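Local coordinates for hypothetical protein PH1109 (Pyrococcus horikoshii, PDB 2D59) that is of unknown function but belongs to the CoA-binding domain family, with a Rossmann-like fold of parallel strands flanked by helices, at residues V52-P57 with R65-S70; S70-P75 with V94-K99; D82-P87 with W106-T111; A102-F107 with I126-R131. One frame throughout, in Å; residues are numbered along the deposited sequence.

Contact 1 (V52-P57 with R65-S70); sequences VYPVNP and RKCYPS
Arg65 and Tyr68 reach back to strand 51-55, an outermost strand of the parallel sheet in this Rossmann-like domain, so that the chain beyond strand 65-66 runs beside the end of that strand. The end-to-end directions of 52-57 and 65-70 differ by 53°, and the bridge of Val55 with Tyr68 stands alone, which argues for a local pairing and not for a further strand of the sheet.

Backbone hydrogen bonds define the bridge: Tyr68 N donates to Pro54 O at 3.0 Å, and Asn56 N donates to Tyr68 O at 2.7 Å. Tyr68 O is also approached by a C-H group, Val55 CA lying 3.1 Å away.

The side-chain polar contact belongs to Arg65. Its chain bends at chi2 and at chi3 (-65°), bringing Arg65 NE to 2.8 Å from Val52 O, with that oxygen near the guanidinium plane; NH2 adds a weak bond to the same oxygen. Arg65 NH2 also comes within 3.2 Å of Tyr53 CE1, with ring and guanidinium planes 60° apart, so this is an oblique approach and not a stack. The hydroxyl of Tyr53 is bonded elsewhere, to Lys24.

The remaining contacts are apolar. The Pro54 ring crosses the Arg65 side chain at about a right angle, CD meeting CB, while its CB touches Cys67 SG. The amide of Asn56 is engaged elsewhere, ND2 bonding Ala30 O, while its CB lies against the same sulfur. Toward the exposed end the two prolines meet, Pro57 CG lying 4.0 Å from Pro69 CB.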
# COMPACT_ATOMS: atom_id res chain seq x y z
N VAL A 52 1.44 -7.53 7.17
CA VAL A 52 0.64 -6.32 6.99
C VAL A 52 0.40 -5.55 8.28
O VAL A 52 -0.14 -6.09 9.25
CB VAL A 52 -0.73 -6.66 6.35
CG1 VAL A 52 -1.46 -5.39 5.97
CG2 VAL A 52 -0.52 -7.55 5.13
N TYR A 53 0.81 -4.29 8.27
CA TYR A 53 0.66 -3.39 9.41
C TYR A 53 -0.34 -2.31 9.01
O TYR A 53 0.01 -1.35 8.31
CB TYR A 53 2.02 -2.79 9.75
CG TYR A 53 3.07 -3.85 10.01
CD1 TYR A 53 3.17 -4.47 11.25
CD2 TYR A 53 3.91 -4.29 8.98
CE1 TYR A 53 4.08 -5.50 11.46
CE2 TYR A 53 4.82 -5.31 9.18
CZ TYR A 53 4.90 -5.92 10.42
OH TYR A 53 5.80 -6.94 10.62
N PRO A 54 -1.61 -2.46 9.42
CA PRO A 54 -2.64 -1.48 9.08
C PRO A 54 -2.44 -0.12 9.72
O PRO A 54 -1.95 -0.01 10.84
CB PRO A 54 -3.93 -2.16 9.53
CG PRO A 54 -3.48 -2.97 10.70
CD PRO A 54 -2.17 -3.56 10.23
N VAL A 55 -2.82 0.92 8.98
CA VAL A 55 -2.70 2.29 9.44
C VAL A 55 -4.02 3.04 9.25
O VAL A 55 -4.54 3.14 8.14
CB VAL A 55 -1.61 3.07 8.68
CG1 VAL A 55 -1.62 4.53 9.11
CG2 VAL A 55 -0.25 2.45 8.93
N ASN A 56 -4.56 3.56 10.35
CA ASN A 56 -5.80 4.32 10.34
C ASN A 56 -6.06 4.85 11.75
O ASN A 56 -6.34 4.07 12.66
CB ASN A 56 -6.98 3.46 9.89
CG ASN A 56 -8.20 4.29 9.53
OD1 ASN A 56 -8.52 5.28 10.21
ND2 ASN A 56 -8.90 3.90 8.47
N PRO A 57 -5.96 6.17 11.94
CA PRO A 57 -6.19 6.78 13.25
C PRO A 57 -7.55 6.45 13.87
O PRO A 57 -7.74 6.58 15.08
CB PRO A 57 -6.06 8.28 12.95
CG PRO A 57 -5.04 8.30 11.86
CD PRO A 57 -5.51 7.17 10.96
N ARG A 65 -4.88 -7.50 13.47
CA ARG A 65 -3.60 -6.81 13.44
C ARG A 65 -3.69 -5.47 14.15
O ARG A 65 -4.68 -4.75 14.01
CB ARG A 65 -3.17 -6.59 11.99
CG ARG A 65 -3.02 -7.88 11.18
CD ARG A 65 -1.80 -8.67 11.60
NE ARG A 65 -0.56 -7.95 11.31
CZ ARG A 65 0.64 -8.31 11.76
NH1 ARG A 65 0.77 -9.39 12.51
NH2 ARG A 65 1.70 -7.58 11.45
N LYS A 66 -2.65 -5.13 14.92
CA LYS A 66 -2.65 -3.85 15.62
C LYS A 66 -2.63 -2.74 14.57
O LYS A 66 -1.80 -2.76 13.66
CB LYS A 66 -1.43 -3.71 16.52
CG LYS A 66 -1.38 -2.38 17.26
CD LYS A 66 -0.19 -2.30 18.20
CE LYS A 66 -0.17 -0.97 18.93
NZ LYS A 66 0.97 -0.89 19.89
N CYS A 67 -3.55 -1.79 14.69
CA CYS A 67 -3.64 -0.69 13.74
C CYS A 67 -3.04 0.60 14.30
O CYS A 67 -3.40 1.03 15.39
CB CYS A 67 -5.10 -0.47 13.36
SG CYS A 67 -5.35 0.62 11.95
N TYR A 68 -2.12 1.21 13.55
CA TYR A 68 -1.46 2.43 13.98
C TYR A 68 -2.06 3.70 13.35
O TYR A 68 -2.58 3.66 12.23
CB TYR A 68 0.04 2.35 13.65
CG TYR A 68 0.73 1.15 14.25
CD1 TYR A 68 0.57 -0.12 13.69
CD2 TYR A 68 1.51 1.27 15.40
CE1 TYR A 68 1.18 -1.24 14.26
CE2 TYR A 68 2.12 0.16 15.98
CZ TYR A 68 1.96 -1.09 15.40
OH TYR A 68 2.56 -2.18 15.98
N PRO A 69 -2.00 4.83 14.07
CA PRO A 69 -2.55 6.09 13.55
C PRO A 69 -1.66 6.72 12.48
O PRO A 69 -2.11 7.57 11.72
CB PRO A 69 -2.66 6.95 14.81
CG PRO A 69 -1.48 6.50 15.61
CD PRO A 69 -1.53 4.99 15.46
N SER A 70 -0.40 6.30 12.43
CA SER A 70 0.56 6.81 11.46
C SER A 70 1.55 5.74 11.04
O SER A 70 1.84 4.81 11.79
CB SER A 70 1.32 8.00 12.05
OG SER A 70 2.47 8.30 11.28

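Contact 2 (S70-P75 with V94-K99); sequences SVLDIP and VEQAIK
Gln96 reaches from helix 87-100 to Ser70 and Val71 with its chain extended beyond CG (chi2 175°), which carries the amide clear of the helix. Its OE1 receives the backbone N-H of Val71 at 2.7 Å and 160°, the donor tilted 29° from the plane of the amide carbonyl. Ser70 OG lies 2.9 Å from the same OE1, a weak hydrogen bond, since the hydroxyl proton has another acceptor within reach. The side chain of Val71 points toward the helix and crosses that of Gln96 obliquely, Val71 CB lying 3.9 Å from Gln96 CB and 3.4 Å from Gln96 OE1.

Ser70 OG accepts from Leu72 N at 3.2 Å, forming an ST turn just before residues 71-73, whose backbone angles are helical. The hydroxyl therefore sits between the turn and the glutamine, and the loop leading to strand 80-83 is joined to the helix that follows this strand.

Leu72 lies farther along, near the exposed Lys99. Its CD2 comes to 3.6 Å from both Gln96 O and Lys99 CB, and CD1 reaches the same CB. Lys99 presents CB at the start of its side chain, while bends at chi2 and chi4 accompany an amino end that leads away from Leu72.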
# COMPACT_ATOMS: atom_id res chain seq x y z
N SER A 70 -0.40 6.30 12.43
CA SER A 70 0.56 6.81 11.46
C SER A 70 1.55 5.74 11.04
O SER A 70 1.84 4.81 11.79
CB SER A 70 1.32 8.00 12.05
OG SER A 70 2.47 8.30 11.28
N VAL A 71 2.09 5.88 9.83
CA VAL A 71 3.07 4.93 9.31
C VAL A 71 4.33 4.91 10.16
O VAL A 71 4.94 3.85 10.37
CB VAL A 71 3.46 5.26 7.85
CG1 VAL A 71 4.58 4.34 7.40
CG2 VAL A 71 2.25 5.11 6.94
N LEU A 72 4.73 6.08 10.65
CA LEU A 72 5.93 6.20 11.47
C LEU A 72 5.80 5.52 12.84
O LEU A 72 6.81 5.21 13.47
CB LEU A 72 6.30 7.67 11.66
CG LEU A 72 6.80 8.40 10.41
CD1 LEU A 72 7.08 9.86 10.75
CD2 LEU A 72 8.06 7.73 9.89
N ASP A 73 4.57 5.29 13.28
CA ASP A 73 4.34 4.65 14.57
C ASP A 73 4.61 3.15 14.53
O ASP A 73 4.79 2.51 15.57
CB ASP A 73 2.91 4.89 15.05
CG ASP A 73 2.62 6.35 15.33
OD1 ASP A 73 3.45 6.99 16.01
OD2 ASP A 73 1.57 6.85 14.88
N ILE A 74 4.64 2.59 13.33
CA ILE A 74 4.90 1.16 13.17
C ILE A 74 6.33 0.84 13.59
O ILE A 74 7.28 1.43 13.07
CB ILE A 74 4.69 0.73 11.71
CG1 ILE A 74 3.25 1.00 11.30
CG2 ILE A 74 5.02 -0.75 11.54
CD1 ILE A 74 2.98 0.83 9.81
N PRO A 75 6.50 -0.09 14.54
CA PRO A 75 7.82 -0.50 15.04
C PRO A 75 8.70 -1.17 13.99
O PRO A 75 9.87 -0.84 13.85
CB PRO A 75 7.48 -1.46 16.18
CG PRO A 75 6.11 -1.03 16.61
CD PRO A 75 5.43 -0.75 15.30
N VAL A 94 2.57 10.07 2.31
CA VAL A 94 3.76 9.93 1.48
C VAL A 94 4.94 10.48 2.28
O VAL A 94 6.02 9.90 2.29
CB VAL A 94 3.64 10.70 0.16
CG1 VAL A 94 4.99 10.76 -0.55
CG2 VAL A 94 2.62 10.03 -0.74
N GLU A 95 4.72 11.62 2.93
CA GLU A 95 5.75 12.24 3.74
C GLU A 95 6.17 11.28 4.85
O GLU A 95 7.35 11.18 5.20
CB GLU A 95 5.23 13.55 4.34
CG GLU A 95 4.94 14.62 3.29
CD GLU A 95 4.31 15.87 3.86
OE1 GLU A 95 4.13 16.84 3.10
OE2 GLU A 95 3.98 15.88 5.06
N GLN A 96 5.19 10.55 5.38
CA GLN A 96 5.45 9.57 6.43
C GLN A 96 6.26 8.42 5.85
O GLN A 96 7.24 7.98 6.44
CB GLN A 96 4.13 9.03 6.99
CG GLN A 96 3.44 9.95 7.98
CD GLN A 96 2.09 9.41 8.41
OE1 GLN A 96 1.89 8.19 8.49
NE2 GLN A 96 1.15 10.31 8.69
N ALA A 97 5.83 7.93 4.69
CA ALA A 97 6.53 6.83 4.02
C ALA A 97 7.98 7.22 3.77
O ALA A 97 8.88 6.40 3.89
CB ALA A 97 5.83 6.51 2.70
N ILE A 98 8.19 8.49 3.42
CA ILE A 98 9.53 9.00 3.15
C ILE A 98 10.36 8.91 4.42
O ILE A 98 11.49 8.42 4.40
CB ILE A 98 9.51 10.47 2.70
CG1 ILE A 98 8.69 10.60 1.42
CG2 ILE A 98 10.92 10.96 2.44
CD1 ILE A 98 9.20 9.72 0.30
N LYS A 99 9.81 9.41 5.51
CA LYS A 99 10.51 9.40 6.80
C LYS A 99 10.75 7.97 7.28
O LYS A 99 11.79 7.68 7.87
CB LYS A 99 9.70 10.16 7.85
CG LYS A 99 9.64 11.67 7.66
CD LYS A 99 11.04 12.26 7.52
CE LYS A 99 11.05 13.75 7.86
NZ LYS A 99 10.80 13.97 9.31

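Contact 3 (D82-P87 with W106-T111); sequences DLFVKP and WFQYNT
Asp82 OD1 takes a hydrogen bond from Gln108 NE2 at 2.7 Å, through the syn lone pair on the side of its other oxygen. The carboxylate and amide planes stand 70° apart, with OD1 tilted slightly from the amide plane. Trp106 CD1 also approaches Asp82 OD1, at 3.4 Å and obliquely to the indole.

A bend at chi2 (-85°) in Gln108 accompanies the stacking of its amide on Phe84, the planes being 22° apart. Its CG lies over one face of that ring, 3.6 Å from the centroid and offset toward the rim, a CH-pi contact.

These residues belong to the beta-alpha-beta unit of strand 80-83, helix 87-100 and strand 104-107, with the parallel strands side by side. Leu83 N donates to Trp106 O at 2.8 Å, and just past the strand Gln108 N returns the bond to Leu83 O. On the side of the sheet bearing Leu83 and Phe107, the two side chains point the same way, and Leu83 CD1 sits over the ring face of Phe107, 4.0 Å from its centroid.

Beyond the strand ends, Gln108 to Thr111 form a type II turn. Thr111 OG1 donates to Gln108 O at 2.7 Å, while Thr111 CB packs against Val85 O, a buried carbonyl oxygen without a polar partner in the model.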
# COMPACT_ATOMS: atom_id res chain seq x y z
N ASP A 82 0.85 0.94 1.02
CA ASP A 82 -0.33 0.70 0.20
C ASP A 82 -1.44 1.66 0.59
O ASP A 82 -2.05 1.51 1.65
CB ASP A 82 -0.75 -0.75 0.41
CG ASP A 82 -1.75 -1.23 -0.61
OD1 ASP A 82 -1.80 -0.67 -1.72
OD2 ASP A 82 -2.48 -2.20 -0.29
N LEU A 83 -1.71 2.64 -0.27
CA LEU A 83 -2.71 3.68 0.01
C LEU A 83 -4.15 3.45 -0.45
O LEU A 83 -4.41 3.21 -1.62
CB LEU A 83 -2.24 5.01 -0.56
CG LEU A 83 -0.87 5.54 -0.14
CD1 LEU A 83 -0.47 6.67 -1.08
CD2 LEU A 83 -0.90 6.01 1.31
N PHE A 84 -5.08 3.59 0.49
CA PHE A 84 -6.50 3.44 0.19
C PHE A 84 -7.27 4.73 0.48
O PHE A 84 -8.49 4.77 0.37
CB PHE A 84 -7.10 2.29 1.01
CG PHE A 84 -6.75 0.93 0.49
CD1 PHE A 84 -7.53 0.33 -0.51
CD2 PHE A 84 -5.63 0.25 0.96
CE1 PHE A 84 -7.20 -0.92 -1.02
CE2 PHE A 84 -5.29 -1.01 0.45
CZ PHE A 84 -6.08 -1.59 -0.53
N VAL A 85 -6.54 5.79 0.81
CA VAL A 85 -7.17 7.08 1.12
C VAL A 85 -7.31 8.03 -0.07
O VAL A 85 -6.67 7.85 -1.11
CB VAL A 85 -6.40 7.81 2.25
CG1 VAL A 85 -6.42 6.97 3.52
CG2 VAL A 85 -4.97 8.10 1.82
N LYS A 86 -8.15 9.04 0.09
CA LYS A 86 -8.41 10.03 -0.95
C LYS A 86 -7.13 10.74 -1.37
O LYS A 86 -6.23 10.94 -0.56
CB LYS A 86 -9.43 11.07 -0.45
CG LYS A 86 -10.51 10.49 0.45
CD LYS A 86 -11.20 9.29 -0.19
CE LYS A 86 -12.01 8.52 0.85
NZ LYS A 86 -11.15 8.05 1.97
N PRO A 87 -7.04 11.13 -2.65
CA PRO A 87 -5.86 11.82 -3.19
C PRO A 87 -5.34 12.95 -2.30
O PRO A 87 -4.14 13.06 -2.07
CB PRO A 87 -6.35 12.32 -4.54
CG PRO A 87 -7.29 11.23 -4.97
CD PRO A 87 -8.07 10.97 -3.69
N TRP A 106 2.40 2.66 -3.11
CA TRP A 106 1.42 2.04 -3.98
C TRP A 106 0.07 2.73 -3.89
O TRP A 106 -0.62 2.64 -2.88
CB TRP A 106 1.29 0.56 -3.61
CG TRP A 106 0.47 -0.25 -4.57
CD1 TRP A 106 -0.82 -0.02 -4.95
CD2 TRP A 106 0.87 -1.46 -5.24
NE1 TRP A 106 -1.24 -1.00 -5.82
CE2 TRP A 106 -0.23 -1.89 -6.01
CE3 TRP A 106 2.06 -2.21 -5.26
CZ2 TRP A 106 -0.18 -3.04 -6.80
CZ3 TRP A 106 2.10 -3.36 -6.05
CH2 TRP A 106 0.99 -3.76 -6.81
N PHE A 107 -0.30 3.44 -4.96
CA PHE A 107 -1.58 4.15 -5.02
C PHE A 107 -2.66 3.21 -5.56
O PHE A 107 -2.62 2.81 -6.72
CB PHE A 107 -1.46 5.36 -5.95
CG PHE A 107 -0.64 6.49 -5.39
CD1 PHE A 107 -1.22 7.49 -4.62
CD2 PHE A 107 0.73 6.56 -5.65
CE1 PHE A 107 -0.46 8.54 -4.12
CE2 PHE A 107 1.50 7.61 -5.15
CZ PHE A 107 0.90 8.61 -4.39
N GLN A 108 -3.61 2.85 -4.70
CA GLN A 108 -4.70 1.98 -5.12
C GLN A 108 -5.64 2.81 -6.00
O GLN A 108 -5.45 4.02 -6.17
CB GLN A 108 -5.45 1.46 -3.89
CG GLN A 108 -4.66 0.49 -3.02
CD GLN A 108 -4.75 -0.95 -3.50
OE1 GLN A 108 -5.80 -1.41 -3.95
NE2 GLN A 108 -3.64 -1.68 -3.39
N TYR A 109 -6.65 2.16 -6.58
CA TYR A 109 -7.59 2.85 -7.45
C TYR A 109 -8.21 4.10 -6.83
O TYR A 109 -8.60 4.11 -5.66
CB TYR A 109 -8.70 1.88 -7.88
CG TYR A 109 -8.21 0.72 -8.72
CD1 TYR A 109 -7.48 0.94 -9.88
CD2 TYR A 109 -8.49 -0.60 -8.36
CE1 TYR A 109 -7.03 -0.12 -10.66
CE2 TYR A 109 -8.05 -1.67 -9.14
CZ TYR A 109 -7.32 -1.42 -10.29
OH TYR A 109 -6.89 -2.46 -11.08
N ASN A 110 -8.27 5.16 -7.63
CA ASN A 110 -8.86 6.44 -7.23
C ASN A 110 -8.22 7.09 -6.00
O ASN A 110 -8.92 7.69 -5.19
CB ASN A 110 -10.36 6.26 -6.98
CG ASN A 110 -11.09 5.69 -8.18
OD1 ASN A 110 -10.83 4.56 -8.60
ND2 ASN A 110 -12.01 6.46 -8.74
N THR A 111 -6.90 6.99 -5.88
CA THR A 111 -6.20 7.60 -4.75
C THR A 111 -5.02 8.44 -5.22
O THR A 111 -4.41 9.17 -4.44
CB THR A 111 -5.63 6.54 -3.79
OG1 THR A 111 -4.52 5.88 -4.40
CG2 THR A 111 -6.68 5.50 -3.45

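Contact 4 (A102-F107 with I126-R131); sequences AKVVWF and IIVANR
The last beta-alpha-beta crossover of the sheet, strand 104-107 to helix 114-122 to strand 126-129, brings its two strands together as parallel neighbours, their short axes 4.6 Å apart at closest and 13° from parallel. The backbone bonds alternate as parallel pairing requires. Val105 N donates to Ile126 O, and Val128 N donates to Val105 O at 3.0 Å, almost straight (177°). Ile126 N to Lys103 O opens the ladder; Phe107 N to Val128 O and Asn130 N to Phe107 O carry it to the strand ends.

On the side bearing Val104, Trp106 and Val128, a methyl group lies over the indole face. Val128 CG1, anti to its backbone N (chi1 176°), sits above the centre of the six-membered ring, 3.4 Å from the centroid, a close CH-pi contact. The other methyl, Val128 CG2, meets Val104 CG1 at 3.9 Å. Trp106 NE1 reaches past the strand to Arg131 O at 2.9 Å; the oxygen is near the ring plane, although the donor stands above the carbonyl plane. The Arg131 side chain forms salt bridges with Asp8 and Glu136. On the other side, Phe107 CB touches Ala129 CB at 4.1 Å, and helix 114-122 packs nearby through Ser117.

The bond to Arg131 O satisfies the buried indole N-H, and with a methyl over its face and a bond at its edge the ring is probably held in tilt and rotation.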
# COMPACT_ATOMS: atom_id res chain seq x y z
N ALA A 102 10.43 3.89 3.40
CA ALA A 102 9.77 2.89 2.56
C ALA A 102 10.47 2.81 1.21
O ALA A 102 11.20 3.72 0.83
CB ALA A 102 8.30 3.26 2.38
N LYS A 103 10.24 1.72 0.49
CA LYS A 103 10.86 1.52 -0.82
C LYS A 103 9.86 1.74 -1.95
O LYS A 103 10.24 2.08 -3.07
CB LYS A 103 11.41 0.09 -0.93
CG LYS A 103 12.49 -0.26 0.08
CD LYS A 103 13.78 0.49 -0.20
CE LYS A 103 14.89 0.04 0.73
NZ LYS A 103 16.16 0.76 0.47
N VAL A 104 8.58 1.54 -1.64
CA VAL A 104 7.53 1.68 -2.64
C VAL A 104 6.28 2.36 -2.11
O VAL A 104 5.88 2.13 -0.96
CB VAL A 104 7.11 0.28 -3.18
CG1 VAL A 104 5.97 0.41 -4.18
CG2 VAL A 104 8.30 -0.42 -3.81
N VAL A 105 5.68 3.21 -2.93
CA VAL A 105 4.43 3.87 -2.58
C VAL A 105 3.46 3.28 -3.60
O VAL A 105 3.69 3.38 -4.80
CB VAL A 105 4.50 5.40 -2.75
CG1 VAL A 105 3.15 6.02 -2.39
CG2 VAL A 105 5.58 5.97 -1.86
N TRP A 106 2.40 2.66 -3.11
CA TRP A 106 1.42 2.04 -3.98
C TRP A 106 0.07 2.73 -3.89
O TRP A 106 -0.62 2.64 -2.88
CB TRP A 106 1.29 0.56 -3.61
CG TRP A 106 0.47 -0.25 -4.57
CD1 TRP A 106 -0.82 -0.02 -4.95
CD2 TRP A 106 0.87 -1.46 -5.24
NE1 TRP A 106 -1.24 -1.00 -5.82
CE2 TRP A 106 -0.23 -1.89 -6.01
CE3 TRP A 106 2.06 -2.21 -5.26
CZ2 TRP A 106 -0.18 -3.04 -6.80
CZ3 TRP A 106 2.10 -3.36 -6.05
CH2 TRP A 106 0.99 -3.76 -6.81
N PHE A 107 -0.30 3.44 -4.96
CA PHE A 107 -1.58 4.15 -5.02
C PHE A 107 -2.66 3.21 -5.56
O PHE A 107 -2.62 2.81 -6.72
CB PHE A 107 -1.46 5.36 -5.95
CG PHE A 107 -0.64 6.49 -5.39
CD1 PHE A 107 -1.22 7.49 -4.62
CD2 PHE A 107 0.73 6.56 -5.65
CE1 PHE A 107 -0.46 8.54 -4.12
CE2 PHE A 107 1.50 7.61 -5.15
CZ PHE A 107 0.90 8.61 -4.39
N ILE A 126 9.85 4.10 -5.26
CA ILE A 126 9.31 3.50 -6.48
C ILE A 126 7.81 3.76 -6.42
O ILE A 126 7.21 3.66 -5.36
CB ILE A 126 9.55 1.99 -6.50
CG1 ILE A 126 11.05 1.71 -6.47
CG2 ILE A 126 8.93 1.39 -7.74
CD1 ILE A 126 11.39 0.24 -6.34
N ILE A 127 7.22 4.09 -7.56
CA ILE A 127 5.79 4.39 -7.60
C ILE A 127 4.95 3.40 -8.41
O ILE A 127 5.22 3.14 -9.59
CB ILE A 127 5.56 5.80 -8.17
CG1 ILE A 127 6.33 6.82 -7.33
CG2 ILE A 127 4.06 6.15 -8.17
CD1 ILE A 127 6.36 8.20 -7.91
N VAL A 128 3.95 2.83 -7.76
CA VAL A 128 3.01 1.93 -8.42
C VAL A 128 1.73 2.74 -8.30
O VAL A 128 1.40 3.24 -7.22
CB VAL A 128 2.87 0.58 -7.68
CG1 VAL A 128 1.81 -0.28 -8.37
CG2 VAL A 128 4.21 -0.14 -7.66
N ALA A 129 1.01 2.89 -9.40
CA ALA A 129 -0.20 3.70 -9.35
C ALA A 129 -1.37 3.21 -10.18
O ALA A 129 -1.21 2.77 -11.33
CB ALA A 129 0.13 5.14 -9.73
N ASN A 130 -2.55 3.30 -9.58
CA ASN A 130 -3.80 2.88 -10.18
C ASN A 130 -3.80 1.39 -10.50
O ASN A 130 -4.12 0.97 -11.61
CB ASN A 130 -4.10 3.70 -11.43
CG ASN A 130 -5.59 3.87 -11.65
OD1 ASN A 130 -6.32 4.20 -10.71
ND2 ASN A 130 -6.05 3.65 -12.88
N ARG A 131 -3.42 0.61 -9.50
CA ARG A 131 -3.39 -0.85 -9.56
C ARG A 131 -3.81 -1.28 -8.16
O ARG A 131 -3.77 -0.49 -7.22
CB ARG A 131 -1.98 -1.39 -9.83
CG ARG A 131 -1.30 -0.91 -11.10
CD ARG A 131 -0.02 -1.72 -11.28
NE ARG A 131 0.89 -1.17 -12.28
CZ ARG A 131 1.18 -1.75 -13.44
NH1 ARG A 131 0.64 -2.92 -13.75
NH2 ARG A 131 2.04 -1.18 -14.27

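In the fold
Contact 4 is buried and contact 3 partly so; they share Trp106 and Phe107 on strand 104-107, their centres 9 Å apart, and join it to its neighbours on either side. Contact 1 lies at the outermost strand 51-55, about 18 Å from contact 4 between centres and across the middle of the chain. Contact 2, at the surface, continues from contact 1 through Ser70. A regular backbone ladder dominates contact 4, whereas contact 3 has a shorter ladder, more ring contacts and a carboxylate-amide bond. At the periphery, contact 1 combines a single backbone bridge with an arginine bonded to a main-chain oxygen, and contact 2 relies on one glutamine oxygen, although Val94 of its helix packs on Phe107.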